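Local coordinates for protein Phthiocerol/phthiodiolone dimycocerosyl transferase (Mycobacterium tuberculosis, PDB 1Q9J) that probably catalyses the final esterification of phthiocerol and related lipid alcohols, transferring mycocerosic acids from the mycocerosic acid synthase, at residues Ile7-His12 with Ser60-Trp65; Met26-Arg31 with Glu362-Gln367; Ser141-Ala146 with Arg354-Leu359. All blocks are in the same frame, centred on the assembly; numbering follows the deposited sequence.

In the fold
Contact 1 stands apart, its centre about 34 Å from that of contact 2 and 39 Å from that of contact 3, and belongs to the small three-stranded antiparallel sheet of strands 6-9, 65-69 and 55-59. Contacts 2 and 3 are close neighbours, with centres about 16 Å apart, and meet where Leu30 CB touches Leu359 CD2 at 3.5 Å. Contact 2 joins strands 23-31 and 360-368 of the five-stranded mixed sheet; contact 3 lays the loop before strand 360-368 against helix 129-148. Along the chain, contact 3 is nested inside contact 2, while the segments of contacts 1 and 2 alternate. Contacts 2 and 3 therefore bind a late part of the chain to structure built from its early part.

Contact 1 (Ile7-His12 with Ser60-Trp65); sequences IRKLSH and SSDGGW
Leu10 and Trp65 are the closest backbone pair, their CA atoms 5.6 Å apart, where the end of strand 6-9 meets the start of strand 65-69. Strand 65-69 is the middle strand of a three-stranded antiparallel sheet and forms a beta hairpin with strand 55-59; Ser60-Gly63 is a type I beta turn in the hairpin connection. One backbone hydrogen bond spans the contact, from Leu10 N to Trp65 O (2.8 Å, 161° at the hydrogen). The CA of Lys9 also approaches this carbonyl oxygen, in a CA-H...O contact of 3.3 Å. The backbone pairing of Ile7 and Arg8 with Leu67 carries the same strand association onward.

On the apolar side, Leu10 CD1 reaches Trp65 CB at 3.7 Å. The indole itself leads away from 7-12, and Leu57 and Ala18 touch both side chains, so the pair packs on both strand 55-59 and helix 12-19. Lys9 takes another route, reaching over the hairpin connection. With CG anti to the backbone N (chi1 -151°), its chain starts beside Trp65 O and extends until a bend at chi4 turns the amine. CE lies alongside Ser60 OG at 3.6 Å, and NZ ends near Gly64 CA. The Asp62 carboxylate is close enough to favour the amine electrostatically, probably weakly, since NZ and OD2 remain 5.0 Å apart. Within the connection, Gly64 O accepts two bonds from one residue: Ser60 N donates to it, and Ser60 OG donates at 2.9 Å from above the carbonyl plane.

Contact 2 (Met26-Arg31 with Glu362-Gln367); sequences MTIQLR and EDIKGQ
Strand 26-31 and strand 362-367 run antiparallel, and Thr27 and Lys365 form a hydrogen-bonded pair across them: Thr27 N donates to Lys365 O, and Lys365 N to Thr27 O (2.9 Å). Next along, Ile28 and Ile364 make a non-hydrogen-bonded pair whose side chains lie side by side, CG1 to CG1 at 4.0 Å, on the face that Met26 shares. The regular pairing ends at a classic beta bulge in which Glu362 and Asp363 both face Gln29. Gln29 N donates to Asp363 O at 2.8 Å, while Gln29 O accepts from Glu362 N at 2.8 Å in a nearly straight bond (175°).

The Gln29 side chain follows the bulge and then departs from it. CB packs on Asp363 CB at 3.9 Å. CG, anti to the backbone N (chi1 179°), makes a looser contact with Glu362 CB. The chain then bends at chi2, and the terminal NE2 returns to its own strand to donate to Leu30 O (2.9 Å), in the carbonyl plane and on a lone pair.

Charged groups lie on the Gln29 face and at the bulged end of the pairing. Asp363 OD2 takes a salt bridge from Lys365 NZ two residues along the strand, at 2.7 Å, while its OD1 pairs with Arg215. From the bulge itself, the Glu362 carboxylate lies over one face of the Arg31 guanidinium, an attraction of charges whose exact spacing is doubtful.

Strand 360-368 is the outermost strand of the five-stranded sheet, while strand 23-31 lies between it and 117-123. This placement is consistent with the domain crossover of CoA-dependent acyltransferase-like folds; Arg215 of strand 213-216 also bonds to Ile364 O.

Contact 3 (Ser141-Ala146 with Arg354-Leu359); sequences SRYTDA and RTPPGL
Arg354 and Asp145 form the ion pair of the contact between helix 129-148 and the loop leading into strand 360-368. Arg354 NH2 donates to Asp145 OD1 at 2.9 Å with an angle of 154°, and NH1 adds a weak bond to Asp145 OD2 at 3.2 Å. OD1 sits at the edge of the guanidinium, in its plane, but the donor arrives from above the carboxylate plane; the two flat groups are turned 71° apart. Both nitrogens thus address one carboxylate without the coplanar geometry of a bidentate pair.

The same guanidinium has other helix neighbours. Ser141 O lies 3.5 Å above one of its faces, offset toward the rim, and the methyl CG2 of Thr144 packs obliquely against NH2 and NE. A bend at chi3 (52°) turns NE back, and the guanidinium beyond it lies against the helix.

Further along the loop, Pro356 and Leu359 cross Tyr143 at about a right angle. Tyr143 CE2 touches Pro356 CG at 3.6 Å and Leu359 CD1 at 3.5 Å. These two residues begin and end a type II beta turn, in which Leu359 N donates to Pro356 O and Gly358 takes up the positive phi.

A second layer probably helps to fix these side chains. Tyr143 OH is hydrogen-bonded to Asp35 N, and its side chain also touches Leu39 of helix 36-49. Thr144 OG1 bonds to Phe140 O one helical turn back, and Val147 continues the helix surface against Pro356.

The chemistry is accordingly divided: an ion pair at an exposed arginine, probably tempered by solvent, beside a largely buried apolar patch of tyrosine, proline and leucine that seats the turn on the helix.

Contact 1 (Ile7-His12 with Ser60-Trp65)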
ATOM      1  N   ILE A   7     -22.667   6.268  -8.876  1.00 45.88           N
ATOM      2  CA  ILE A   7     -22.615   4.924  -8.296  1.00 43.09           C
ATOM      3  C   ILE A   7     -22.868   5.024  -6.798  1.00 46.46           C
ATOM      4  O   ILE A   7     -23.784   4.400  -6.249  1.00 44.82           O
ATOM      5  CB  ILE A   7     -21.274   4.299  -8.522  1.00 36.75           C
ATOM      6  CG1 ILE A   7     -21.051   4.198 -10.042  1.00 33.83           C
ATOM      7  CG2 ILE A   7     -21.219   2.930  -7.814  1.00 31.85           C
ATOM      8  CD1 ILE A   7     -19.633   3.787 -10.441  1.00 32.31           C
ATOM      9  N   ARG A   8     -22.051   5.836  -6.143  1.00 46.97           N
ATOM     10  CA  ARG A   8     -22.202   6.064  -4.724  1.00 45.53           C
ATOM     11  C   ARG A   8     -21.233   7.169  -4.314  1.00 48.34           C
ATOM     12  O   ARG A   8     -20.236   7.405  -4.988  1.00 49.22           O
ATOM     13  CB  ARG A   8     -21.947   4.750  -3.977  1.00 40.06           C
ATOM     14  CG  ARG A   8     -20.848   4.784  -2.993  1.00 34.40           C
ATOM     15  CD  ARG A   8     -20.264   3.423  -2.792  1.00 30.44           C
ATOM     16  NE  ARG A   8     -19.020   3.561  -2.048  1.00 36.19           N
ATOM     17  CZ  ARG A   8     -18.059   2.645  -2.021  1.00 40.81           C
ATOM     18  NH1 ARG A   8     -18.196   1.511  -2.694  1.00 49.07           N
ATOM     19  NH2 ARG A   8     -16.944   2.862  -1.343  1.00 36.98           N
ATOM     20  N   LYS A   9     -21.561   7.865  -3.234  1.00 48.33           N
ATOM     21  CA  LYS A   9     -20.719   8.934  -2.731  1.00 49.57           C
ATOM     22  C   LYS A   9     -19.566   8.227  -1.998  1.00 53.83           C
ATOM     23  O   LYS A   9     -19.722   7.083  -1.555  1.00 57.32           O
ATOM     24  CB  LYS A   9     -21.549   9.797  -1.775  1.00 49.78           C
ATOM     25  CG  LYS A   9     -21.160  11.274  -1.677  1.00 63.50           C
ATOM     26  CD  LYS A   9     -22.325  12.115  -1.108  1.00 68.52           C
ATOM     27  CE  LYS A   9     -21.974  13.590  -0.910  1.00 70.21           C
ATOM     28  NZ  LYS A   9     -21.050  13.806   0.236  1.00 66.84           N
ATOM     29  N   LEU A  10     -18.402   8.863  -1.899  1.00 54.52           N
ATOM     30  CA  LEU A  10     -17.286   8.222  -1.195  1.00 51.98           C
ATOM     31  C   LEU A  10     -17.482   8.385   0.293  1.00 51.24           C
ATOM     32  O   LEU A  10     -18.025   9.392   0.735  1.00 52.57           O
ATOM     33  CB  LEU A  10     -15.944   8.852  -1.550  1.00 48.30           C
ATOM     34  CG  LEU A  10     -15.345   8.650  -2.935  1.00 42.09           C
ATOM     35  CD1 LEU A  10     -14.095   9.502  -3.018  1.00 40.05           C
ATOM     36  CD2 LEU A  10     -15.012   7.175  -3.176  1.00 41.24           C
ATOM     37  N   SER A  11     -17.019   7.404   1.058  1.00 53.18           N
ATOM     38  CA  SER A  11     -17.122   7.417   2.516  1.00 52.76           C
ATOM     39  C   SER A  11     -15.986   8.279   3.044  1.00 56.23           C
ATOM     40  O   SER A  11     -14.922   8.349   2.426  1.00 59.57           O
ATOM     41  CB  SER A  11     -16.984   5.993   3.053  1.00 51.18           C
ATOM     42  OG  SER A  11     -15.619   5.599   3.092  1.00 49.82           O
ATOM     43  N   HIS A  12     -16.197   8.918   4.191  1.00 59.79           N
ATOM     44  CA  HIS A  12     -15.173   9.803   4.762  1.00 63.26           C
ATOM     45  C   HIS A  12     -13.769   9.201   4.761  1.00 60.43           C
ATOM     46  O   HIS A  12     -12.767   9.910   4.618  1.00 60.98           O
ATOM     47  CB  HIS A  12     -15.581  10.240   6.173  1.00 71.54           C
ATOM     48  CG  HIS A  12     -16.783  11.142   6.190  1.00 83.02           C
ATOM     49  ND1 HIS A  12     -18.063  10.684   5.957  1.00 87.81           N
ATOM     50  CD2 HIS A  12     -16.893  12.483   6.352  1.00 86.41           C
ATOM     51  CE1 HIS A  12     -18.909  11.700   5.975  1.00 88.68           C
ATOM     52  NE2 HIS A  12     -18.224  12.804   6.212  1.00 89.44           N
ATOM     53  N   SER A  60     -19.316  16.706  -5.365  1.00 74.15           N
ATOM     54  CA  SER A  60     -20.699  17.149  -5.250  1.00 78.67           C
ATOM     55  C   SER A  60     -20.801  18.531  -4.632  1.00 83.77           C
ATOM     56  O   SER A  60     -19.859  19.020  -3.998  1.00 82.26           O
ATOM     57  CB  SER A  60     -21.493  16.178  -4.380  1.00 78.48           C
ATOM     58  OG  SER A  60     -21.153  16.352  -3.015  1.00 77.41           O
ATOM     59  N   SER A  61     -21.959  19.154  -4.821  1.00 90.74           N
ATOM     60  CA  SER A  61     -22.225  20.478  -4.272  1.00 96.53           C
ATOM     61  C   SER A  61     -22.098  20.388  -2.754  1.00 98.86           C
ATOM     62  O   SER A  61     -21.644  21.331  -2.099  1.00100.67           O
ATOM     63  CB  SER A  61     -23.642  20.925  -4.645  1.00 97.44           C
ATOM     64  OG  SER A  61     -23.793  21.010  -6.056  1.00100.86           O
ATOM     65  N   ASP A  62     -22.488  19.231  -2.221  1.00 98.69           N
ATOM     66  CA  ASP A  62     -22.462  18.951  -0.787  1.00 95.69           C
ATOM     67  C   ASP A  62     -21.058  18.668  -0.261  1.00 93.72           C
ATOM     68  O   ASP A  62     -20.892  17.861   0.652  1.00 94.50           O
ATOM     69  CB  ASP A  62     -23.368  17.754  -0.478  1.00 98.09           C
ATOM     70  CG  ASP A  62     -24.480  17.581  -1.509  1.00100.67           C
ATOM     71  OD1 ASP A  62     -25.177  18.574  -1.814  1.00100.22           O
ATOM     72  OD2 ASP A  62     -24.655  16.449  -2.009  1.00102.12           O
ATOM     73  N   GLY A  63     -20.055  19.334  -0.833  1.00 90.90           N
ATOM     74  CA  GLY A  63     -18.675  19.143  -0.398  1.00 84.77           C
ATOM     75  C   GLY A  63     -18.077  17.753  -0.600  1.00 82.48           C
ATOM     76  O   GLY A  63     -16.857  17.601  -0.742  1.00 80.85           O
ATOM     77  N   GLY A  64     -18.935  16.736  -0.610  1.00 76.21           N
ATOM     78  CA  GLY A  64     -18.472  15.372  -0.785  1.00 68.62           C
ATOM     79  C   GLY A  64     -18.104  14.997  -2.206  1.00 63.00           C
ATOM     80  O   GLY A  64     -18.263  15.784  -3.136  1.00 60.48           O
ATOM     81  N   TRP A  65     -17.613  13.775  -2.372  1.00 61.08           N
ATOM     82  CA  TRP A  65     -17.214  13.287  -3.678  1.00 56.31           C
ATOM     83  C   TRP A  65     -18.094  12.166  -4.201  1.00 51.59           C
ATOM     84  O   TRP A  65     -18.407  11.211  -3.484  1.00 46.92           O
ATOM     85  CB  TRP A  65     -15.793  12.772  -3.626  1.00 57.69           C
ATOM     86  CG  TRP A  65     -14.805  13.797  -3.294  1.00 60.62           C
ATOM     87  CD1 TRP A  65     -14.446  14.232  -2.045  1.00 58.31           C
ATOM     88  CD2 TRP A  65     -13.956  14.464  -4.218  1.00 62.68           C
ATOM     89  NE1 TRP A  65     -13.406  15.125  -2.143  1.00 61.79           N
ATOM     90  CE2 TRP A  65     -13.087  15.289  -3.469  1.00 63.77           C
ATOM     91  CE3 TRP A  65     -13.841  14.447  -5.617  1.00 59.50           C
ATOM     92  CZ2 TRP A  65     -12.103  16.086  -4.072  1.00 63.26           C
ATOM     93  CZ3 TRP A  65     -12.867  15.237  -6.219  1.00 62.08           C
ATOM     94  CH2 TRP A  65     -12.012  16.048  -5.445  1.00 62.48           C
TER

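Contact 2 (Met26-Arg31 with Glu362-Gln367)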
ATOM      1  N   MET A  26       1.840   0.134  -9.811  1.00 46.17           N
ATOM      2  CA  MET A  26       2.506  -1.125  -9.609  1.00 49.17           C
ATOM      3  C   MET A  26       3.160  -1.467 -10.936  1.00 48.47           C
ATOM      4  O   MET A  26       2.484  -1.679 -11.949  1.00 44.00           O
ATOM      5  CB  MET A  26       1.499  -2.206  -9.229  1.00 56.14           C
ATOM      6  CG  MET A  26       2.125  -3.423  -8.582  1.00 63.32           C
ATOM      7  SD  MET A  26       2.936  -2.922  -7.038  1.00 74.08           S
ATOM      8  CE  MET A  26       4.600  -3.056  -7.496  1.00 75.77           C
ATOM      9  N   THR A  27       4.484  -1.515 -10.923  1.00 51.02           N
ATOM     10  CA  THR A  27       5.243  -1.789 -12.122  1.00 50.68           C
ATOM     11  C   THR A  27       6.014  -3.093 -12.059  1.00 51.48           C
ATOM     12  O   THR A  27       6.790  -3.345 -11.142  1.00 52.23           O
ATOM     13  CB  THR A  27       6.205  -0.637 -12.393  1.00 49.23           C
ATOM     14  OG1 THR A  27       5.474   0.597 -12.334  1.00 50.85           O
ATOM     15  CG2 THR A  27       6.837  -0.788 -13.775  1.00 46.47           C
ATOM     16  N   ILE A  28       5.769  -3.923 -13.056  1.00 53.93           N
ATOM     17  CA  ILE A  28       6.428  -5.202 -13.164  1.00 59.36           C
ATOM     18  C   ILE A  28       7.401  -5.147 -14.341  1.00 64.07           C
ATOM     19  O   ILE A  28       6.986  -4.980 -15.495  1.00 65.47           O
ATOM     20  CB  ILE A  28       5.416  -6.335 -13.440  1.00 58.69           C
ATOM     21  CG1 ILE A  28       4.385  -6.415 -12.332  1.00 57.79           C
ATOM     22  CG2 ILE A  28       6.139  -7.649 -13.580  1.00 59.81           C
ATOM     23  CD1 ILE A  28       3.160  -5.533 -12.551  1.00 60.36           C
ATOM     24  N   GLN A  29       8.688  -5.283 -14.046  1.00 64.85           N
ATOM     25  CA  GLN A  29       9.704  -5.277 -15.087  1.00 66.48           C
ATOM     26  C   GLN A  29       9.687  -6.671 -15.715  1.00 68.88           C
ATOM     27  O   GLN A  29       9.874  -7.657 -15.017  1.00 74.48           O
ATOM     28  CB  GLN A  29      11.071  -4.996 -14.466  1.00 67.09           C
ATOM     29  CG  GLN A  29      12.192  -5.006 -15.473  1.00 73.29           C
ATOM     30  CD  GLN A  29      11.855  -4.196 -16.711  1.00 76.28           C
ATOM     31  OE1 GLN A  29      11.534  -3.008 -16.618  1.00 72.65           O
ATOM     32  NE2 GLN A  29      11.920  -4.836 -17.881  1.00 78.84           N
ATOM     33  N   LEU A  30       9.461  -6.767 -17.020  1.00 68.14           N
ATOM     34  CA  LEU A  30       9.424  -8.085 -17.642  1.00 70.00           C
ATOM     35  C   LEU A  30      10.584  -8.390 -18.588  1.00 73.74           C
ATOM     36  O   LEU A  30      11.387  -7.516 -18.934  1.00 73.19           O
ATOM     37  CB  LEU A  30       8.104  -8.272 -18.390  1.00 67.83           C
ATOM     38  CG  LEU A  30       6.849  -8.053 -17.544  1.00 69.28           C
ATOM     39  CD1 LEU A  30       5.605  -8.150 -18.414  1.00 67.36           C
ATOM     40  CD2 LEU A  30       6.811  -9.085 -16.435  1.00 71.65           C
ATOM     41  N   ARG A  31      10.657  -9.658 -18.984  1.00 74.99           N
ATOM     42  CA  ARG A  31      11.669 -10.160 -19.903  1.00 76.30           C
ATOM     43  C   ARG A  31      11.051 -11.275 -20.726  1.00 76.45           C
ATOM     44  O   ARG A  31      10.718 -12.338 -20.204  1.00 78.30           O
ATOM     45  CB  ARG A  31      12.895 -10.695 -19.162  1.00 79.08           C
ATOM     46  CG  ARG A  31      13.853 -11.442 -20.093  1.00 84.97           C
ATOM     47  CD  ARG A  31      15.263 -11.486 -19.540  1.00 87.84           C
ATOM     48  NE  ARG A  31      15.419 -12.460 -18.471  1.00 92.85           N
ATOM     49  CZ  ARG A  31      16.202 -12.281 -17.413  1.00 95.30           C
ATOM     50  NH1 ARG A  31      16.895 -11.155 -17.284  1.00 97.21           N
ATOM     51  NH2 ARG A  31      16.302 -13.231 -16.487  1.00 92.74           N
ATOM     52  N   GLU A 362      11.103  -9.672 -13.576  1.00 65.78           N
ATOM     53  CA  GLU A 362      12.451  -9.399 -13.073  1.00 66.93           C
ATOM     54  C   GLU A 362      12.443  -8.461 -11.882  1.00 63.34           C
ATOM     55  O   GLU A 362      13.360  -8.473 -11.068  1.00 62.79           O
ATOM     56  CB  GLU A 362      13.335  -8.820 -14.187  1.00 70.97           C
ATOM     57  CG  GLU A 362      13.681  -9.841 -15.248  1.00 79.77           C
ATOM     58  CD  GLU A 362      14.362 -11.073 -14.658  1.00 87.10           C
ATOM     59  OE1 GLU A 362      14.251 -12.161 -15.276  1.00 89.99           O
ATOM     60  OE2 GLU A 362      15.010 -10.954 -13.584  1.00 88.22           O
ATOM     61  N   ASP A 363      11.410  -7.639 -11.781  1.00 62.70           N
ATOM     62  CA  ASP A 363      11.329  -6.713 -10.663  1.00 65.54           C
ATOM     63  C   ASP A 363       9.917  -6.169 -10.495  1.00 65.50           C
ATOM     64  O   ASP A 363       9.143  -6.124 -11.448  1.00 65.35           O
ATOM     65  CB  ASP A 363      12.322  -5.563 -10.866  1.00 67.71           C
ATOM     66  CG  ASP A 363      12.499  -4.732  -9.625  1.00 72.55           C
ATOM     67  OD1 ASP A 363      11.994  -5.169  -8.561  1.00 71.59           O
ATOM     68  OD2 ASP A 363      13.142  -3.653  -9.712  1.00 71.41           O
ATOM     69  N   ILE A 364       9.584  -5.774  -9.272  1.00 65.92           N
ATOM     70  CA  ILE A 364       8.265  -5.232  -8.973  1.00 66.67           C
ATOM     71  C   ILE A 364       8.397  -4.022  -8.055  1.00 67.09           C
ATOM     72  O   ILE A 364       8.665  -4.170  -6.864  1.00 67.48           O
ATOM     73  CB  ILE A 364       7.371  -6.300  -8.295  1.00 66.64           C
ATOM     74  CG1 ILE A 364       6.835  -7.269  -9.349  1.00 68.23           C
ATOM     75  CG2 ILE A 364       6.241  -5.639  -7.531  1.00 67.97           C
ATOM     76  CD1 ILE A 364       5.951  -8.377  -8.796  1.00 66.14           C
ATOM     77  N   LYS A 365       8.212  -2.828  -8.613  1.00 67.11           N
ATOM     78  CA  LYS A 365       8.326  -1.599  -7.830  1.00 67.54           C
ATOM     79  C   LYS A 365       6.968  -0.935  -7.642  1.00 65.07           C
ATOM     80  O   LYS A 365       6.148  -0.900  -8.556  1.00 63.18           O
ATOM     81  CB  LYS A 365       9.273  -0.600  -8.512  1.00 72.69           C
ATOM     82  CG  LYS A 365      10.647  -1.142  -8.881  1.00 77.95           C
ATOM     83  CD  LYS A 365      11.513  -0.062  -9.525  1.00 81.66           C
ATOM     84  CE  LYS A 365      12.762  -0.656 -10.181  1.00 83.93           C
ATOM     85  NZ  LYS A 365      12.412  -1.629 -11.265  1.00 87.27           N
ATOM     86  N   GLY A 366       6.735  -0.403  -6.451  1.00 65.80           N
ATOM     87  CA  GLY A 366       5.476   0.257  -6.185  1.00 65.52           C
ATOM     88  C   GLY A 366       5.738   1.716  -5.910  1.00 67.20           C
ATOM     89  O   GLY A 366       6.749   2.080  -5.305  1.00 68.72           O
ATOM     90  N   GLN A 367       4.833   2.569  -6.359  1.00 66.75           N
ATOM     91  CA  GLN A 367       5.012   3.990  -6.139  1.00 66.26           C
ATOM     92  C   GLN A 367       3.669   4.685  -6.125  1.00 66.43           C
ATOM     93  O   GLN A 367       2.701   4.197  -6.698  1.00 69.53           O
ATOM     94  CB  GLN A 367       5.890   4.581  -7.241  1.00 64.83           C
ATOM     95  CG  GLN A 367       6.150   6.070  -7.109  1.00 58.65           C
ATOM     96  CD  GLN A 367       7.104   6.590  -8.178  1.00 58.38           C
ATOM     97  OE1 GLN A 367       7.585   7.721  -8.096  1.00 51.15           O
ATOM     98  NE2 GLN A 367       7.377   5.761  -9.190  1.00 52.97           N
TER

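Contact 3 (Ser141-Ala146 with Arg354-Leu359)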
ATOM      1  N   SER A 141      -3.214 -13.428 -14.021  1.00 52.37           N
ATOM      2  CA  SER A 141      -3.827 -14.741 -14.044  1.00 54.60           C
ATOM      3  C   SER A 141      -4.614 -14.873 -15.341  1.00 56.01           C
ATOM      4  O   SER A 141      -4.665 -15.935 -15.938  1.00 58.62           O
ATOM      5  CB  SER A 141      -4.760 -14.924 -12.841  1.00 57.84           C
ATOM      6  OG  SER A 141      -5.656 -16.024 -13.047  1.00 54.92           O
ATOM      7  N   ARG A 142      -5.211 -13.775 -15.782  1.00 56.31           N
ATOM      8  CA  ARG A 142      -5.996 -13.795 -17.005  1.00 58.44           C
ATOM      9  C   ARG A 142      -5.105 -13.731 -18.234  1.00 60.29           C
ATOM     10  O   ARG A 142      -5.441 -14.278 -19.281  1.00 60.33           O
ATOM     11  CB  ARG A 142      -6.980 -12.631 -17.023  1.00 61.12           C
ATOM     12  CG  ARG A 142      -7.693 -12.433 -15.695  1.00 61.35           C
ATOM     13  CD  ARG A 142      -8.925 -11.566 -15.840  1.00 58.73           C
ATOM     14  NE  ARG A 142     -10.069 -12.376 -16.198  1.00 58.21           N
ATOM     15  CZ  ARG A 142     -11.158 -12.496 -15.452  1.00 59.23           C
ATOM     16  NH1 ARG A 142     -11.255 -11.844 -14.301  1.00 59.00           N
ATOM     17  NH2 ARG A 142     -12.145 -13.291 -15.853  1.00 54.79           N
ATOM     18  N   TYR A 143      -3.972 -13.053 -18.119  1.00 62.14           N
ATOM     19  CA  TYR A 143      -3.058 -12.967 -19.244  1.00 62.34           C
ATOM     20  C   TYR A 143      -2.555 -14.372 -19.554  1.00 60.93           C
ATOM     21  O   TYR A 143      -2.584 -14.806 -20.698  1.00 59.95           O
ATOM     22  CB  TYR A 143      -1.885 -12.059 -18.905  1.00 64.55           C
ATOM     23  CG  TYR A 143      -0.832 -12.048 -19.982  1.00 69.59           C
ATOM     24  CD1 TYR A 143      -1.074 -11.466 -21.225  1.00 70.92           C
ATOM     25  CD2 TYR A 143       0.408 -12.636 -19.763  1.00 73.70           C
ATOM     26  CE1 TYR A 143      -0.096 -11.466 -22.221  1.00 72.35           C
ATOM     27  CE2 TYR A 143       1.389 -12.643 -20.746  1.00 74.54           C
ATOM     28  CZ  TYR A 143       1.132 -12.056 -21.970  1.00 72.25           C
ATOM     29  OH  TYR A 143       2.118 -12.041 -22.923  1.00 70.52           O
ATOM     30  N   THR A 144      -2.091 -15.070 -18.522  1.00 62.10           N
ATOM     31  CA  THR A 144      -1.609 -16.436 -18.679  1.00 64.05           C
ATOM     32  C   THR A 144      -2.706 -17.301 -19.324  1.00 67.38           C
ATOM     33  O   THR A 144      -2.425 -18.124 -20.190  1.00 67.48           O
ATOM     34  CB  THR A 144      -1.194 -17.038 -17.313  1.00 62.24           C
ATOM     35  OG1 THR A 144      -0.133 -16.259 -16.754  1.00 62.01           O
ATOM     36  CG2 THR A 144      -0.717 -18.470 -17.473  1.00 60.28           C
ATOM     37  N   ASP A 145      -3.955 -17.109 -18.911  1.00 70.18           N
ATOM     38  CA  ASP A 145      -5.053 -17.870 -19.489  1.00 74.86           C
ATOM     39  C   ASP A 145      -5.378 -17.338 -20.873  1.00 76.89           C
ATOM     40  O   ASP A 145      -6.031 -18.010 -21.666  1.00 78.77           O
ATOM     41  CB  ASP A 145      -6.314 -17.776 -18.621  1.00 78.72           C
ATOM     42  CG  ASP A 145      -6.167 -18.483 -17.289  1.00 80.97           C
ATOM     43  OD1 ASP A 145      -5.636 -19.617 -17.267  1.00 81.97           O
ATOM     44  OD2 ASP A 145      -6.601 -17.906 -16.267  1.00 81.03           O
ATOM     45  N   ALA A 146      -4.935 -16.120 -21.157  1.00 79.42           N
ATOM     46  CA  ALA A 146      -5.193 -15.494 -22.451  1.00 80.52           C
ATOM     47  C   ALA A 146      -4.178 -15.942 -23.499  1.00 80.97           C
ATOM     48  O   ALA A 146      -4.506 -16.061 -24.678  1.00 81.49           O
ATOM     49  CB  ALA A 146      -5.153 -13.978 -22.305  1.00 83.50           C
ATOM     50  N   ARG A 354       1.274 -15.807 -11.715  1.00 83.11           N
ATOM     51  CA  ARG A 354       1.296 -16.505 -12.994  1.00 83.15           C
ATOM     52  C   ARG A 354       1.836 -15.712 -14.186  1.00 84.31           C
ATOM     53  O   ARG A 354       1.497 -14.546 -14.383  1.00 83.40           O
ATOM     54  CB  ARG A 354      -0.110 -16.993 -13.330  1.00 82.28           C
ATOM     55  CG  ARG A 354      -0.744 -17.857 -12.262  1.00 84.09           C
ATOM     56  CD  ARG A 354      -2.132 -18.284 -12.695  1.00 86.35           C
ATOM     57  NE  ARG A 354      -2.107 -18.877 -14.027  1.00 90.12           N
ATOM     58  CZ  ARG A 354      -3.190 -19.195 -14.728  1.00 91.64           C
ATOM     59  NH1 ARG A 354      -4.397 -18.978 -14.225  1.00 91.13           N
ATOM     60  NH2 ARG A 354      -3.064 -19.727 -15.937  1.00 93.30           N
ATOM     61  N   THR A 355       2.676 -16.373 -14.978  1.00 85.71           N
ATOM     62  CA  THR A 355       3.276 -15.802 -16.180  1.00 85.54           C
ATOM     63  C   THR A 355       3.509 -16.974 -17.112  1.00 86.69           C
ATOM     64  O   THR A 355       4.228 -17.907 -16.760  1.00 90.94           O
ATOM     65  CB  THR A 355       4.640 -15.156 -15.913  1.00 84.28           C
ATOM     66  OG1 THR A 355       5.488 -16.102 -15.253  1.00 86.67           O
ATOM     67  CG2 THR A 355       4.490 -13.906 -15.056  1.00 84.15           C
ATOM     68  N   PRO A 356       2.914 -16.936 -18.313  1.00 85.92           N
ATOM     69  CA  PRO A 356       3.057 -18.008 -19.301  1.00 83.42           C
ATOM     70  C   PRO A 356       4.520 -18.295 -19.631  1.00 82.19           C
ATOM     71  O   PRO A 356       5.413 -17.522 -19.279  1.00 81.34           O
ATOM     72  CB  PRO A 356       2.282 -17.474 -20.497  1.00 81.58           C
ATOM     73  CG  PRO A 356       2.533 -16.016 -20.411  1.00 83.11           C
ATOM     74  CD  PRO A 356       2.325 -15.741 -18.936  1.00 86.11           C
ATOM     75  N   PRO A 357       4.785 -19.422 -20.312  1.00 82.83           N
ATOM     76  CA  PRO A 357       6.151 -19.809 -20.688  1.00 82.23           C
ATOM     77  C   PRO A 357       6.818 -18.813 -21.644  1.00 80.67           C
ATOM     78  O   PRO A 357       6.277 -18.470 -22.697  1.00 76.07           O
ATOM     79  CB  PRO A 357       5.956 -21.192 -21.309  1.00 82.73           C
ATOM     80  CG  PRO A 357       4.581 -21.096 -21.908  1.00 82.70           C
ATOM     81  CD  PRO A 357       3.801 -20.391 -20.831  1.00 83.83           C
ATOM     82  N   GLY A 358       7.999 -18.350 -21.255  1.00 80.45           N
ATOM     83  CA  GLY A 358       8.721 -17.393 -22.067  1.00 81.57           C
ATOM     84  C   GLY A 358       8.761 -16.010 -21.440  1.00 81.82           C
ATOM     85  O   GLY A 358       9.609 -15.175 -21.777  1.00 84.26           O
ATOM     86  N   LEU A 359       7.838 -15.750 -20.523  1.00 79.25           N
ATOM     87  CA  LEU A 359       7.807 -14.453 -19.862  1.00 77.31           C
ATOM     88  C   LEU A 359       8.196 -14.668 -18.414  1.00 73.48           C
ATOM     89  O   LEU A 359       7.910 -15.709 -17.841  1.00 72.60           O
ATOM     90  CB  LEU A 359       6.409 -13.837 -19.938  1.00 78.01           C
ATOM     91  CG  LEU A 359       6.304 -12.361 -20.335  1.00 76.75           C
ATOM     92  CD1 LEU A 359       4.840 -11.989 -20.298  1.00 77.44           C
ATOM     93  CD2 LEU A 359       7.114 -11.465 -19.402  1.00 74.90           C
TER